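Long-range contacts in glutathione S-transferase (Sulfitobacter, PDB 4GF0), which binds glutathione and, as a homologue of the glutathione transferases, probably catalyses conjugation of its thiol to electrophilic substrates: residues I13-V17 / T68-L72; Y101-M106 / C140-V144; H107-K113 / W172-D176; L149-Y153 / K185-F189. The contacts are given in a common frame with arbitrary orientation. Residue numbers count along the deposited sequence, not the author numbering.

Interaction 1: I13-V17 / T68-L72; sequences ISVAV and TGALL. With GSH (glutathione), chain D.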
loop_
_atom_site.group_PDB
_atom_site.type_symbol
_atom_site.label_atom_id
_atom_site.label_comp_id
_atom_site.label_asym_id
_atom_site.label_seq_id
_atom_site.Cartn_x
_atom_site.Cartn_y
_atom_site.Cartn_z
ATOM N N ILE A 13 -3.221 -11.999 3.609
ATOM C CA ILE A 13 -2.014 -11.244 3.310
ATOM C C ILE A 13 -1.087 -11.108 4.522
ATOM O O ILE A 13 0.118 -10.879 4.365
ATOM C CB ILE A 13 -2.354 -9.851 2.725
ATOM C CG1 ILE A 13 -1.158 -9.269 1.967
ATOM C CG2 ILE A 13 -2.870 -8.903 3.822
ATOM C CD1 ILE A 13 -0.687 -10.171 0.821
ATOM N N SER A 14 -1.641 -11.254 5.726
ATOM C CA SER A 14 -0.841 -11.221 6.953
ATOM C C SER A 14 0.277 -12.252 6.927
ATOM O O SER A 14 1.300 -12.081 7.601
ATOM C CB SER A 14 -1.720 -11.470 8.185
ATOM O OG SER A 14 -2.464 -12.680 8.063
ATOM N N VAL A 15 0.086 -13.332 6.172
ATOM C CA VAL A 15 1.087 -14.391 6.116
ATOM C C VAL A 15 2.393 -13.895 5.482
ATOM O O VAL A 15 3.472 -14.416 5.783
ATOM C CB VAL A 15 0.542 -15.658 5.403
ATOM C CG1 VAL A 15 1.569 -16.770 5.396
ATOM C CG2 VAL A 15 -0.735 -16.142 6.102
ATOM N N ALA A 16 2.303 -12.876 4.627
ATOM C CA ALA A 16 3.505 -12.299 4.024
ATOM C C ALA A 16 4.436 -11.762 5.105
ATOM O O ALA A 16 5.659 -11.864 4.999
ATOM C CB ALA A 16 3.146 -11.187 3.031
ATOM N N VAL A 17 3.860 -11.179 6.149
ATOM C CA VAL A 17 4.676 -10.613 7.211
ATOM C C VAL A 17 5.331 -11.748 7.996
ATOM O O VAL A 17 6.507 -11.671 8.352
ATOM C CB VAL A 17 3.837 -9.692 8.124
ATOM C CG1 VAL A 17 4.710 -9.100 9.241
ATOM C CG2 VAL A 17 3.207 -8.566 7.301
ATOM N N THR A 68 0.397 -4.227 5.557
ATOM C CA THR A 68 1.396 -5.224 5.197
ATOM C C THR A 68 2.721 -4.613 4.724
ATOM O O THR A 68 3.789 -4.978 5.222
ATOM C CB THR A 68 0.826 -6.155 4.123
ATOM O OG1 THR A 68 -0.337 -6.807 4.653
ATOM C CG2 THR A 68 1.848 -7.221 3.712
ATOM N N GLY A 69 2.667 -3.675 3.784
ATOM C CA GLY A 69 3.898 -3.140 3.220
ATOM C C GLY A 69 4.738 -2.416 4.256
ATOM O O GLY A 69 5.973 -2.467 4.223
ATOM N N ALA A 70 4.073 -1.723 5.177
ATOM C CA ALA A 70 4.770 -1.009 6.244
ATOM C C ALA A 70 5.417 -2.000 7.202
ATOM O O ALA A 70 6.549 -1.800 7.657
ATOM C CB ALA A 70 3.794 -0.081 6.996
ATOM N N LEU A 71 4.710 -3.086 7.500
ATOM C CA LEU A 71 5.248 -4.108 8.404
ATOM C C LEU A 71 6.441 -4.815 7.787
ATOM O O LEU A 71 7.370 -5.185 8.484
ATOM C CB LEU A 71 4.182 -5.158 8.720
ATOM C CG LEU A 71 2.922 -4.653 9.424
ATOM C CD1 LEU A 71 2.088 -5.810 9.964
ATOM C CD2 LEU A 71 3.313 -3.736 10.524
ATOM N N LEU A 72 6.390 -5.046 6.479
ATOM C CA LEU A 72 7.517 -5.682 5.789
ATOM C C LEU A 72 8.764 -4.794 5.860
ATOM O O LEU A 72 9.863 -5.260 6.198
ATOM C CB LEU A 72 7.147 -5.994 4.332
ATOM C CG LEU A 72 6.148 -7.136 4.111
ATOM C CD1 LEU A 72 5.680 -7.176 2.633
ATOM C CD2 LEU A 72 6.786 -8.455 4.499
HETATM N N1 GSH D . -4.220 -2.690 3.020
HETATM C CA1 GSH D . -4.233 -3.738 4.015
HETATM C C1 GSH D . -2.873 -4.350 4.129
HETATM O O11 GSH D . -2.448 -4.750 5.247
HETATM O O12 GSH D . -2.157 -4.492 3.101
HETATM C CB1 GSH D . -5.202 -4.825 3.613
HETATM C CG1 GSH D . -5.534 -5.628 4.874
HETATM C CD1 GSH D . -6.709 -6.566 4.579
HETATM O OE1 GSH D . -7.690 -6.174 3.945
HETATM N N2 GSH D . -6.646 -7.941 5.064
HETATM C CA2 GSH D . -7.749 -8.835 4.806
HETATM C C2 GSH D . -8.710 -8.714 5.960
HETATM O O2 GSH D . -8.309 -8.433 7.081
HETATM C CB2 GSH D . -7.279 -10.251 4.699
HETATM S SG2 GSH D . -6.271 -10.444 3.239
HETATM N N3 GSH D . -10.141 -8.909 5.767
HETATM C CA3 GSH D . -11.023 -8.789 6.922
HETATM C C3 GSH D . -12.312 -8.095 6.561
HETATM O O31 GSH D . -12.393 -7.410 5.501
HETATM O O32 GSH D . -13.318 -8.181 7.335
#

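Interaction 2: Y101-M106 / C140-V144; sequences YLASTM and CADFV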
loop_
_atom_site.group_PDB
_atom_site.type_symbol
_atom_site.label_atom_id
_atom_site.label_comp_id
_atom_site.label_asym_id
_atom_site.label_seq_id
_atom_site.Cartn_x
_atom_site.Cartn_y
_atom_site.Cartn_z
ATOM N N TYR A 101 2.075 -1.884 -5.890
ATOM C CA TYR A 101 1.175 -2.439 -6.906
ATOM C C TYR A 101 0.273 -3.504 -6.286
ATOM O O TYR A 101 -0.934 -3.554 -6.535
ATOM C CB TYR A 101 1.949 -3.047 -8.082
ATOM C CG TYR A 101 1.032 -3.686 -9.095
ATOM C CD1 TYR A 101 0.362 -2.914 -10.028
ATOM C CD2 TYR A 101 0.819 -5.056 -9.100
ATOM C CE1 TYR A 101 -0.487 -3.482 -10.948
ATOM C CE2 TYR A 101 -0.034 -5.642 -10.032
ATOM C CZ TYR A 101 -0.678 -4.845 -10.949
ATOM O OH TYR A 101 -1.530 -5.404 -11.870
ATOM N N LEU A 102 0.870 -4.379 -5.489
ATOM C CA LEU A 102 0.097 -5.414 -4.820
ATOM C C LEU A 102 -0.916 -4.788 -3.856
ATOM O O LEU A 102 -2.084 -5.182 -3.838
ATOM C CB LEU A 102 1.029 -6.399 -4.087
ATOM C CG LEU A 102 1.916 -7.208 -5.051
ATOM C CD1 LEU A 102 2.907 -8.061 -4.248
ATOM C CD2 LEU A 102 1.104 -8.096 -5.995
ATOM N N ALA A 103 -0.480 -3.790 -3.090
ATOM C CA ALA A 103 -1.349 -3.134 -2.107
ATOM C C ALA A 103 -2.515 -2.364 -2.723
ATOM O O ALA A 103 -3.616 -2.352 -2.167
ATOM C CB ALA A 103 -0.528 -2.191 -1.212
ATOM N N SER A 104 -2.274 -1.722 -3.864
ATOM C CA SER A 104 -3.241 -0.781 -4.447
ATOM C C SER A 104 -4.071 -1.376 -5.575
ATOM O O SER A 104 -5.155 -0.859 -5.904
ATOM C CB SER A 104 -2.503 0.454 -4.976
ATOM O OG SER A 104 -1.636 0.108 -6.052
ATOM N N THR A 105 -3.565 -2.437 -6.194
ATOM C CA THR A 105 -4.196 -2.958 -7.405
ATOM C C THR A 105 -4.549 -4.437 -7.302
ATOM O O THR A 105 -5.711 -4.811 -7.448
ATOM C CB THR A 105 -3.311 -2.721 -8.649
ATOM O OG1 THR A 105 -2.929 -1.342 -8.701
ATOM C CG2 THR A 105 -4.071 -3.065 -9.925
ATOM N N MET A 106 -3.558 -5.289 -7.053
ATOM C CA MET A 106 -3.822 -6.720 -7.135
ATOM C C MET A 106 -4.610 -7.240 -5.931
ATOM O O MET A 106 -5.573 -7.992 -6.099
ATOM C CB MET A 106 -2.529 -7.517 -7.347
ATOM C CG MET A 106 -2.775 -8.955 -7.807
ATOM S SD MET A 106 -1.256 -9.667 -8.488
ATOM C CE MET A 106 -1.783 -11.307 -8.986
ATOM N N CYS A 140 -3.966 -8.691 -13.650
ATOM C CA CYS A 140 -2.904 -8.405 -12.694
ATOM C C CYS A 140 -1.760 -9.394 -12.865
ATOM O O CYS A 140 -0.586 -9.006 -12.850
ATOM C CB CYS A 140 -3.437 -8.441 -11.261
ATOM S SG CYS A 140 -4.438 -6.986 -10.849
ATOM N N ALA A 141 -2.099 -10.669 -13.032
ATOM C CA ALA A 141 -1.070 -11.690 -13.218
ATOM C C ALA A 141 -0.267 -11.429 -14.495
ATOM O O ALA A 141 0.957 -11.628 -14.520
ATOM C CB ALA A 141 -1.677 -13.074 -13.232
ATOM N N ASP A 142 -0.951 -10.959 -15.537
ATOM C CA ASP A 142 -0.299 -10.573 -16.792
ATOM C C ASP A 142 0.782 -9.526 -16.545
ATOM O O ASP A 142 1.908 -9.633 -17.043
ATOM C CB ASP A 142 -1.317 -9.992 -17.777
ATOM C CG ASP A 142 -2.192 -11.041 -18.418
ATOM O OD1 ASP A 142 -1.923 -12.247 -18.249
ATOM O OD2 ASP A 142 -3.151 -10.644 -19.117
ATOM N N PHE A 143 0.424 -8.504 -15.778
ATOM C CA PHE A 143 1.362 -7.445 -15.424
ATOM C C PHE A 143 2.508 -7.921 -14.539
ATOM O O PHE A 143 3.652 -7.487 -14.710
ATOM C CB PHE A 143 0.633 -6.293 -14.741
ATOM C CG PHE A 143 1.513 -5.112 -14.468
ATOM C CD1 PHE A 143 1.791 -4.201 -15.473
ATOM C CD2 PHE A 143 2.066 -4.917 -13.219
ATOM C CE1 PHE A 143 2.606 -3.106 -15.233
ATOM C CE2 PHE A 143 2.888 -3.830 -12.973
ATOM C CZ PHE A 143 3.153 -2.921 -13.983
ATOM N N VAL A 144 2.208 -8.779 -13.568
ATOM C CA VAL A 144 3.253 -9.366 -12.745
ATOM C C VAL A 144 4.267 -10.080 -13.632
ATOM O O VAL A 144 5.475 -9.877 -13.497
ATOM C CB VAL A 144 2.674 -10.375 -11.728
ATOM C CG1 VAL A 144 3.788 -11.231 -11.123
ATOM C CG2 VAL A 144 1.920 -9.638 -10.632
#

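Interaction 3: H107-K113 / W172-D176; sequences HVAHAHK and WLDGD. With GSH (glutathione), chain D.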
loop_
_atom_site.group_PDB
_atom_site.type_symbol
_atom_site.label_atom_id
_atom_site.label_comp_id
_atom_site.label_asym_id
_atom_site.label_seq_id
_atom_site.Cartn_x
_atom_site.Cartn_y
_atom_site.Cartn_z
ATOM N N HIS A 107 -4.218 -6.841 -4.719
ATOM C CA HIS A 107 -4.986 -7.239 -3.541
ATOM C C HIS A 107 -6.371 -6.622 -3.648
ATOM O O HIS A 107 -7.370 -7.256 -3.315
ATOM C CB HIS A 107 -4.296 -6.796 -2.242
ATOM C CG HIS A 107 -4.896 -7.388 -0.998
ATOM N ND1 HIS A 107 -4.295 -7.274 0.234
ATOM C CD2 HIS A 107 -6.037 -8.090 -0.802
ATOM C CE1 HIS A 107 -5.040 -7.882 1.144
ATOM N NE2 HIS A 107 -6.098 -8.389 0.543
ATOM N N VAL A 108 -6.428 -5.382 -4.125
ATOM C CA VAL A 108 -7.702 -4.685 -4.267
ATOM C C VAL A 108 -8.646 -5.414 -5.229
ATOM O O VAL A 108 -9.843 -5.532 -4.946
ATOM C CB VAL A 108 -7.501 -3.210 -4.685
ATOM C CG1 VAL A 108 -8.827 -2.572 -5.115
ATOM C CG2 VAL A 108 -6.863 -2.423 -3.535
ATOM N N ALA A 109 -8.115 -5.915 -6.347
ATOM C CA ALA A 109 -8.916 -6.717 -7.272
ATOM C C ALA A 109 -9.456 -7.968 -6.586
ATOM O O ALA A 109 -10.625 -8.321 -6.748
ATOM C CB ALA A 109 -8.115 -7.091 -8.524
ATOM N N HIS A 110 -8.603 -8.640 -5.822
ATOM C CA HIS A 110 -9.008 -9.847 -5.101
ATOM C C HIS A 110 -10.101 -9.535 -4.075
ATOM O O HIS A 110 -11.020 -10.326 -3.880
ATOM C CB HIS A 110 -7.799 -10.470 -4.403
ATOM C CG HIS A 110 -8.145 -11.568 -3.453
ATOM N ND1 HIS A 110 -8.470 -12.843 -3.859
ATOM C CD2 HIS A 110 -8.197 -11.589 -2.090
ATOM C CE1 HIS A 110 -8.718 -13.600 -2.802
ATOM N NE2 HIS A 110 -8.555 -12.853 -1.718
ATOM N N ALA A 111 -9.994 -8.370 -3.440
ATOM C CA ALA A 111 -10.892 -7.982 -2.352
ATOM C C ALA A 111 -12.319 -7.798 -2.835
ATOM O O ALA A 111 -13.261 -7.881 -2.045
ATOM C CB ALA A 111 -10.397 -6.705 -1.683
ATOM N N HIS A 112 -12.482 -7.558 -4.130
ATOM C CA HIS A 112 -13.821 -7.385 -4.690
ATOM C C HIS A 112 -14.602 -8.694 -4.780
ATOM O O HIS A 112 -15.802 -8.689 -5.079
ATOM C CB HIS A 112 -13.760 -6.686 -6.053
ATOM C CG HIS A 112 -13.526 -5.218 -5.958
ATOM N ND1 HIS A 112 -12.299 -4.667 -5.616
ATOM C CD2 HIS A 112 -14.366 -4.169 -6.121
ATOM C CE1 HIS A 112 -12.399 -3.354 -5.599
ATOM N NE2 HIS A 112 -13.646 -3.024 -5.905
ATOM N N LYS A 113 -13.936 -9.814 -4.521
ATOM C CA LYS A 113 -14.623 -11.102 -4.550
ATOM C C LYS A 113 -15.560 -11.273 -3.360
ATOM O O LYS A 113 -16.726 -11.646 -3.531
ATOM C CB LYS A 113 -13.626 -12.267 -4.601
ATOM C CG LYS A 113 -14.304 -13.624 -4.779
ATOM C CD LYS A 113 -13.314 -14.721 -5.152
ATOM C CE LYS A 113 -12.534 -15.221 -3.958
ATOM N NZ LYS A 113 -11.680 -16.394 -4.325
ATOM N N TRP A 172 -3.497 -16.770 -4.186
ATOM C CA TRP A 172 -4.941 -16.583 -4.354
ATOM C C TRP A 172 -5.409 -16.876 -5.777
ATOM O O TRP A 172 -6.609 -17.014 -6.016
ATOM C CB TRP A 172 -5.342 -15.139 -4.032
ATOM C CG TRP A 172 -5.228 -14.744 -2.604
ATOM C CD1 TRP A 172 -5.359 -15.548 -1.515
ATOM C CD2 TRP A 172 -4.962 -13.427 -2.110
ATOM N NE1 TRP A 172 -5.188 -14.809 -0.362
ATOM C CE2 TRP A 172 -4.946 -13.506 -0.702
ATOM C CE3 TRP A 172 -4.741 -12.192 -2.721
ATOM C CZ2 TRP A 172 -4.707 -12.385 0.105
ATOM C CZ3 TRP A 172 -4.508 -11.080 -1.922
ATOM C CH2 TRP A 172 -4.493 -11.185 -0.523
ATOM N N LEU A 173 -4.481 -16.941 -6.729
ATOM C CA LEU A 173 -4.871 -16.958 -8.153
ATOM C C LEU A 173 -5.735 -18.149 -8.555
ATOM O O LEU A 173 -6.773 -17.968 -9.206
ATOM C CB LEU A 173 -3.646 -16.846 -9.065
ATOM C CG LEU A 173 -2.972 -15.472 -9.119
ATOM C CD1 LEU A 173 -1.615 -15.568 -9.804
ATOM C CD2 LEU A 173 -3.860 -14.462 -9.848
ATOM N N ASP A 174 -5.320 -19.360 -8.188
ATOM C CA ASP A 174 -6.087 -20.557 -8.543
ATOM C C ASP A 174 -7.508 -20.460 -7.990
ATOM O O ASP A 174 -8.483 -20.707 -8.710
ATOM C CB ASP A 174 -5.404 -21.823 -8.018
ATOM C CG ASP A 174 -4.258 -22.287 -8.905
ATOM O OD1 ASP A 174 -4.113 -21.761 -10.028
ATOM O OD2 ASP A 174 -3.516 -23.198 -8.482
ATOM N N GLY A 175 -7.606 -20.067 -6.721
ATOM C CA GLY A 175 -8.881 -19.898 -6.049
ATOM C C GLY A 175 -9.733 -18.800 -6.657
ATOM O O GLY A 175 -10.964 -18.824 -6.543
ATOM N N ASP A 176 -9.086 -17.831 -7.302
ATOM C CA ASP A 176 -9.810 -16.741 -7.944
ATOM C C ASP A 176 -10.145 -17.053 -9.400
ATOM O O ASP A 176 -10.702 -16.213 -10.100
ATOM C CB ASP A 176 -9.030 -15.414 -7.847
ATOM C CG ASP A 176 -9.062 -14.810 -6.449
ATOM O OD1 ASP A 176 -9.794 -15.336 -5.583
ATOM O OD2 ASP A 176 -8.360 -13.801 -6.213
HETATM N N1 GSH D . -4.220 -2.690 3.020
HETATM C CA1 GSH D . -4.233 -3.738 4.015
HETATM C C1 GSH D . -2.873 -4.350 4.129
HETATM O O11 GSH D . -2.448 -4.750 5.247
HETATM O O12 GSH D . -2.157 -4.492 3.101
HETATM C CB1 GSH D . -5.202 -4.825 3.613
HETATM C CG1 GSH D . -5.534 -5.628 4.874
HETATM C CD1 GSH D . -6.709 -6.566 4.579
HETATM O OE1 GSH D . -7.690 -6.174 3.945
HETATM N N2 GSH D . -6.646 -7.941 5.064
HETATM C CA2 GSH D . -7.749 -8.835 4.806
HETATM C C2 GSH D . -8.710 -8.714 5.960
HETATM O O2 GSH D . -8.309 -8.433 7.081
HETATM C CB2 GSH D . -7.279 -10.251 4.699
HETATM S SG2 GSH D . -6.271 -10.444 3.239
HETATM N N3 GSH D . -10.141 -8.909 5.767
HETATM C CA3 GSH D . -11.023 -8.789 6.922
HETATM C C3 GSH D . -12.312 -8.095 6.561
HETATM O O31 GSH D . -12.393 -7.410 5.501
HETATM O O32 GSH D . -13.318 -8.181 7.335
#

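Interaction 4: L149-Y153 / K185-F189; sequences LRGPY and KITTF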
loop_
_atom_site.group_PDB
_atom_site.type_symbol
_atom_site.label_atom_id
_atom_site.label_comp_id
_atom_site.label_asym_id
_atom_site.label_seq_id
_atom_site.Cartn_x
_atom_site.Cartn_y
_atom_site.Cartn_z
ATOM N N LEU A 149 8.015 -9.397 -12.193
ATOM C CA LEU A 149 8.874 -10.531 -11.883
ATOM C C LEU A 149 10.050 -10.629 -12.849
ATOM O O LEU A 149 9.888 -11.058 -13.996
ATOM C CB LEU A 149 8.078 -11.833 -11.957
ATOM C CG LEU A 149 7.689 -12.582 -10.693
ATOM C CD1 LEU A 149 7.038 -13.897 -11.100
ATOM C CD2 LEU A 149 8.898 -12.826 -9.785
ATOM N N ARG A 150 11.235 -10.239 -12.395
ATOM C CA ARG A 150 12.425 -10.394 -13.222
ATOM C C ARG A 150 12.820 -11.869 -13.336
ATOM O O ARG A 150 13.188 -12.338 -14.414
ATOM C CB ARG A 150 13.583 -9.551 -12.685
ATOM C CG ARG A 150 14.797 -9.556 -13.594
ATOM C CD ARG A 150 15.797 -8.461 -13.232
ATOM N NE ARG A 150 17.156 -8.852 -13.608
ATOM C CZ ARG A 150 17.623 -8.840 -14.853
ATOM N NH1 ARG A 150 16.846 -8.450 -15.856
ATOM N NH2 ARG A 150 18.871 -9.222 -15.095
ATOM N N GLY A 151 12.723 -12.601 -12.228
ATOM C CA GLY A 151 12.964 -14.035 -12.237
ATOM C C GLY A 151 14.357 -14.399 -11.759
ATOM O O GLY A 151 15.333 -13.805 -12.211
ATOM N N PRO A 152 14.464 -15.385 -10.853
ATOM C CA PRO A 152 13.350 -16.156 -10.283
ATOM C C PRO A 152 12.501 -15.363 -9.299
ATOM O O PRO A 152 11.318 -15.682 -9.141
ATOM C CB PRO A 152 14.051 -17.307 -9.547
ATOM C CG PRO A 152 15.430 -16.788 -9.261
ATOM C CD PRO A 152 15.772 -15.935 -10.453
ATOM N N TYR A 153 13.087 -14.344 -8.671
ATOM C CA TYR A 153 12.367 -13.522 -7.696
ATOM C C TYR A 153 12.053 -12.175 -8.310
ATOM O O TYR A 153 12.446 -11.911 -9.440
ATOM C CB TYR A 153 13.205 -13.337 -6.428
ATOM C CG TYR A 153 13.466 -14.638 -5.712
ATOM C CD1 TYR A 153 12.432 -15.350 -5.118
ATOM C CD2 TYR A 153 14.745 -15.171 -5.649
ATOM C CE1 TYR A 153 12.676 -16.563 -4.469
ATOM C CE2 TYR A 153 14.993 -16.373 -5.005
ATOM C CZ TYR A 153 13.959 -17.058 -4.411
ATOM O OH TYR A 153 14.223 -18.258 -3.778
ATOM N N LYS A 185 6.980 -17.535 -15.419
ATOM C CA LYS A 185 7.807 -16.914 -14.387
ATOM C C LYS A 185 7.150 -16.956 -13.011
ATOM O O LYS A 185 7.825 -17.193 -12.006
ATOM C CB LYS A 185 8.220 -15.493 -14.779
ATOM C CG LYS A 185 9.275 -15.464 -15.883
ATOM C CD LYS A 185 9.932 -14.099 -15.986
ATOM C CE LYS A 185 8.943 -13.086 -16.495
ATOM N NZ LYS A 185 9.476 -11.696 -16.459
ATOM N N ILE A 186 5.837 -16.747 -12.965
ATOM C CA ILE A 186 5.108 -16.873 -11.708
ATOM C C ILE A 186 5.221 -18.305 -11.201
ATOM O O ILE A 186 5.414 -18.535 -10.012
ATOM C CB ILE A 186 3.617 -16.472 -11.855
ATOM C CG1 ILE A 186 3.499 -14.966 -12.099
ATOM C CG2 ILE A 186 2.829 -16.853 -10.603
ATOM C CD1 ILE A 186 2.057 -14.469 -12.216
ATOM N N THR A 187 5.136 -19.268 -12.116
ATOM C CA THR A 187 5.225 -20.675 -11.742
ATOM C C THR A 187 6.586 -20.992 -11.127
ATOM O O THR A 187 6.661 -21.609 -10.060
ATOM C CB THR A 187 4.965 -21.593 -12.939
ATOM O OG1 THR A 187 3.613 -21.410 -13.372
ATOM C CG2 THR A 187 5.169 -23.054 -12.551
ATOM N N THR A 188 7.653 -20.546 -11.784
ATOM C CA THR A 188 8.998 -20.767 -11.255
ATOM C C THR A 188 9.158 -20.068 -9.915
ATOM O O THR A 188 9.750 -20.620 -8.989
ATOM C CB THR A 188 10.081 -20.282 -12.229
ATOM O OG1 THR A 188 10.015 -21.061 -13.433
ATOM C CG2 THR A 188 11.458 -20.439 -11.603
ATOM N N PHE A 189 8.618 -18.858 -9.818
ATOM C CA PHE A 189 8.659 -18.078 -8.579
ATOM C C PHE A 189 7.987 -18.825 -7.425
ATOM O O PHE A 189 8.537 -18.923 -6.324
ATOM C CB PHE A 189 8.005 -16.702 -8.812
ATOM C CG PHE A 189 7.701 -15.948 -7.549
ATOM C CD1 PHE A 189 8.720 -15.318 -6.835
ATOM C CD2 PHE A 189 6.396 -15.859 -7.074
ATOM C CE1 PHE A 189 8.445 -14.619 -5.651
ATOM C CE2 PHE A 189 6.116 -15.151 -5.891
ATOM C CZ PHE A 189 7.140 -14.536 -5.184
HETATM O O HOH W 1 10.316 -16.385 -11.755
#

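Interaction 1: I13-V17 / T68-L72
Thr68 does double duty: its backbone N and its OG1 both donate to the same carboxylate oxygen of glutathione, O11, at 2.9 and 3.0 Å, while the side chain faces the 13-17 segment. CG2 of Ile13 lies 3.4 Å from OG1 of Thr68, so an apolar branch borders the ligand-binding hydroxyl. The methyl CG2 of Thr68 then approaches CB of Ala16 at 4.2 Å and CG2 of Val17 at 4.1 Å. One turn on, the helix of 68-72 supplies two leucines: CB of Leu71 packs at 3.8 Å on CG2 of Val17, and CD2 of Leu72 lies 3.6 Å from O of Ala16 and 4.1 Å from CA of Val17. No hydrogen bond joins the segments, and every touching residue is buried; the CA atoms of Val17 and Leu72 are 5.9 Å apart. In the cysteinyl part of the ligand, SG2 of glutathione is 3.4 Å from N of Ile13, and Glu67 adds a further hydrogen bond to the tripeptide. Two neighbouring helices, one near the thiol and one presenting its first residue, Thr68, to the gamma-glutamyl carboxylate, are characteristic of the thioredoxin-like N-terminal domain and glutathione site of the transferases.

Interaction 2: Y101-M106 / C140-V144
Tyr101 opens the segment and gives the contact its main aromatic surface. Its ring reaches across to the 140-144 helix, where OH of Tyr101 lies 3.4 Å from CA and 3.5 Å from SG of Cys140. SG of Cys140 lies 5.4 Å from the centroid of the Tyr101 ring, oblique to it, a cysteine sulfur-aromatic contact. CD2 of Phe143 sits over one face of the same ring, 3.6 Å from CZ of Tyr101; the two ring planes are inclined at 33° with centroids 4.7 Å apart. The backbone next widens into a pi-type turn, in which O of Tyr101 accepts from both N of Thr105 (2.9 Å) and N of Met106 (3.2 Å). The setting is the all-helical C-terminal domain of the glutathione transferase fold, and the short helical segments 101-106 and 140-144 run roughly antiparallel (151°), their axes 11.6 Å apart at closest approach. Thr105 adds a lighter touch, CG2 to SG of Cys140 at 4.0 Å. Met106 completes the walk: its CG packs 3.6 Å from CB of Cys140 and its SD 3.8 Å from CG2 of Val144. Beyond the pair, Ile186 packs on Ala141 and Val144, while Glu67 of the second subunit packs against Tyr101.

Interaction 3: H107-K113 / W172-D176
Trp172, His110 and Asp176 carry most of this contact, which ties the C-terminal part of helix 89-111 and the residues after it, in the C-terminal domain of the transferase fold, to the loop following helix 162-170. With His107 the first two form an aromatic cluster beside the glutathione pocket. The six-membered ring of Trp172 and the imidazole of His110 make an offset stack, their planes only 5° apart and centroids 4.0 Å apart; CG of His110 comes within 3.5 Å of CE3 of Trp172. His107 meets the same indole obliquely, at 49°, with CH2 of Trp172 over its face, 3.4 Å from NE2 of His107. The polar end of the indole is held separately: NE1 of Trp172 is hydrogen-bonded to O of Gly11.

The stacked His110 is also fixed in its own plane: ND1 donates to OD2 of Asp176 over 2.5 Å, with an N-H...acceptor angle of 169°, a short and nearly straight histidine-carboxylate hydrogen bond. The other carboxylate oxygen of Asp176 is engaged by Lys113, so one aspartate receives two residues spaced three apart on the other segment. NZ of Lys113 makes this salt bridge to OD1 of Asp176 at 2.5 Å. On the ligand side, NE2 of His107 lies 3.4 Å from SG2 of glutathione, with the sulfur near the plane of the imidazole.

Interaction 4: L149-Y153 / K185-F189
Polar bonds fasten the loop to the helix at two points. NZ of Lys185 donates to O of Leu149 over 2.6 Å, and an ordered water donates to both O of Pro152 (2.9 Å) and O of Lys185 (2.6 Å). Apolar contacts centre on Leu149 and Phe189: CD1 of Leu149 lies 3.8 Å from CG1 of Ile186 and 3.7 Å from CB of Phe189, and CE1 of Phe189 approaches CD1 of Tyr153 at 4.1 Å, near the plane of the tyrosine ring. Local backbone geometry shapes the loop: Gly151 adopts angles that call for glycine, a cis peptide precedes Pro152, and N of Gly151 bonds to O of Tyr153 at 2.9 Å. The contact thus joins the loop after helix 123-148 to helix 184-194 within the helical C-terminal domain. On the loop the acceptors, O of Leu149 and O of Pro152, are main-chain carbonyls, so the polar part depends there on backbone conformation rather than side-chain identity, while Leu149 buries the largest area, followed by Phe189.

The four contacts illustrate how a two-domain enzyme builds a ligand cleft at a domain boundary. Interactions 1 and 3, with centres about 17 Å apart, meet there: CG2 of Ile13 is 3.6 Å from CE1 of His107, and N of Ile13 is 3.8 Å from CZ2 of Trp172, so the N-terminal and helical domains join beside the glutathione. Interactions 2 and 3 share helix 89-111, with centres about 10 Å apart, and CE of Met106 reaches CD2 of Leu173 at 3.9 Å. Interaction 4 continues the helical packing outward, CG1 of Val144 touching CD1 of Ile186 at 3.8 Å. Interactions 1, 2 and 3 also touch the second subunit.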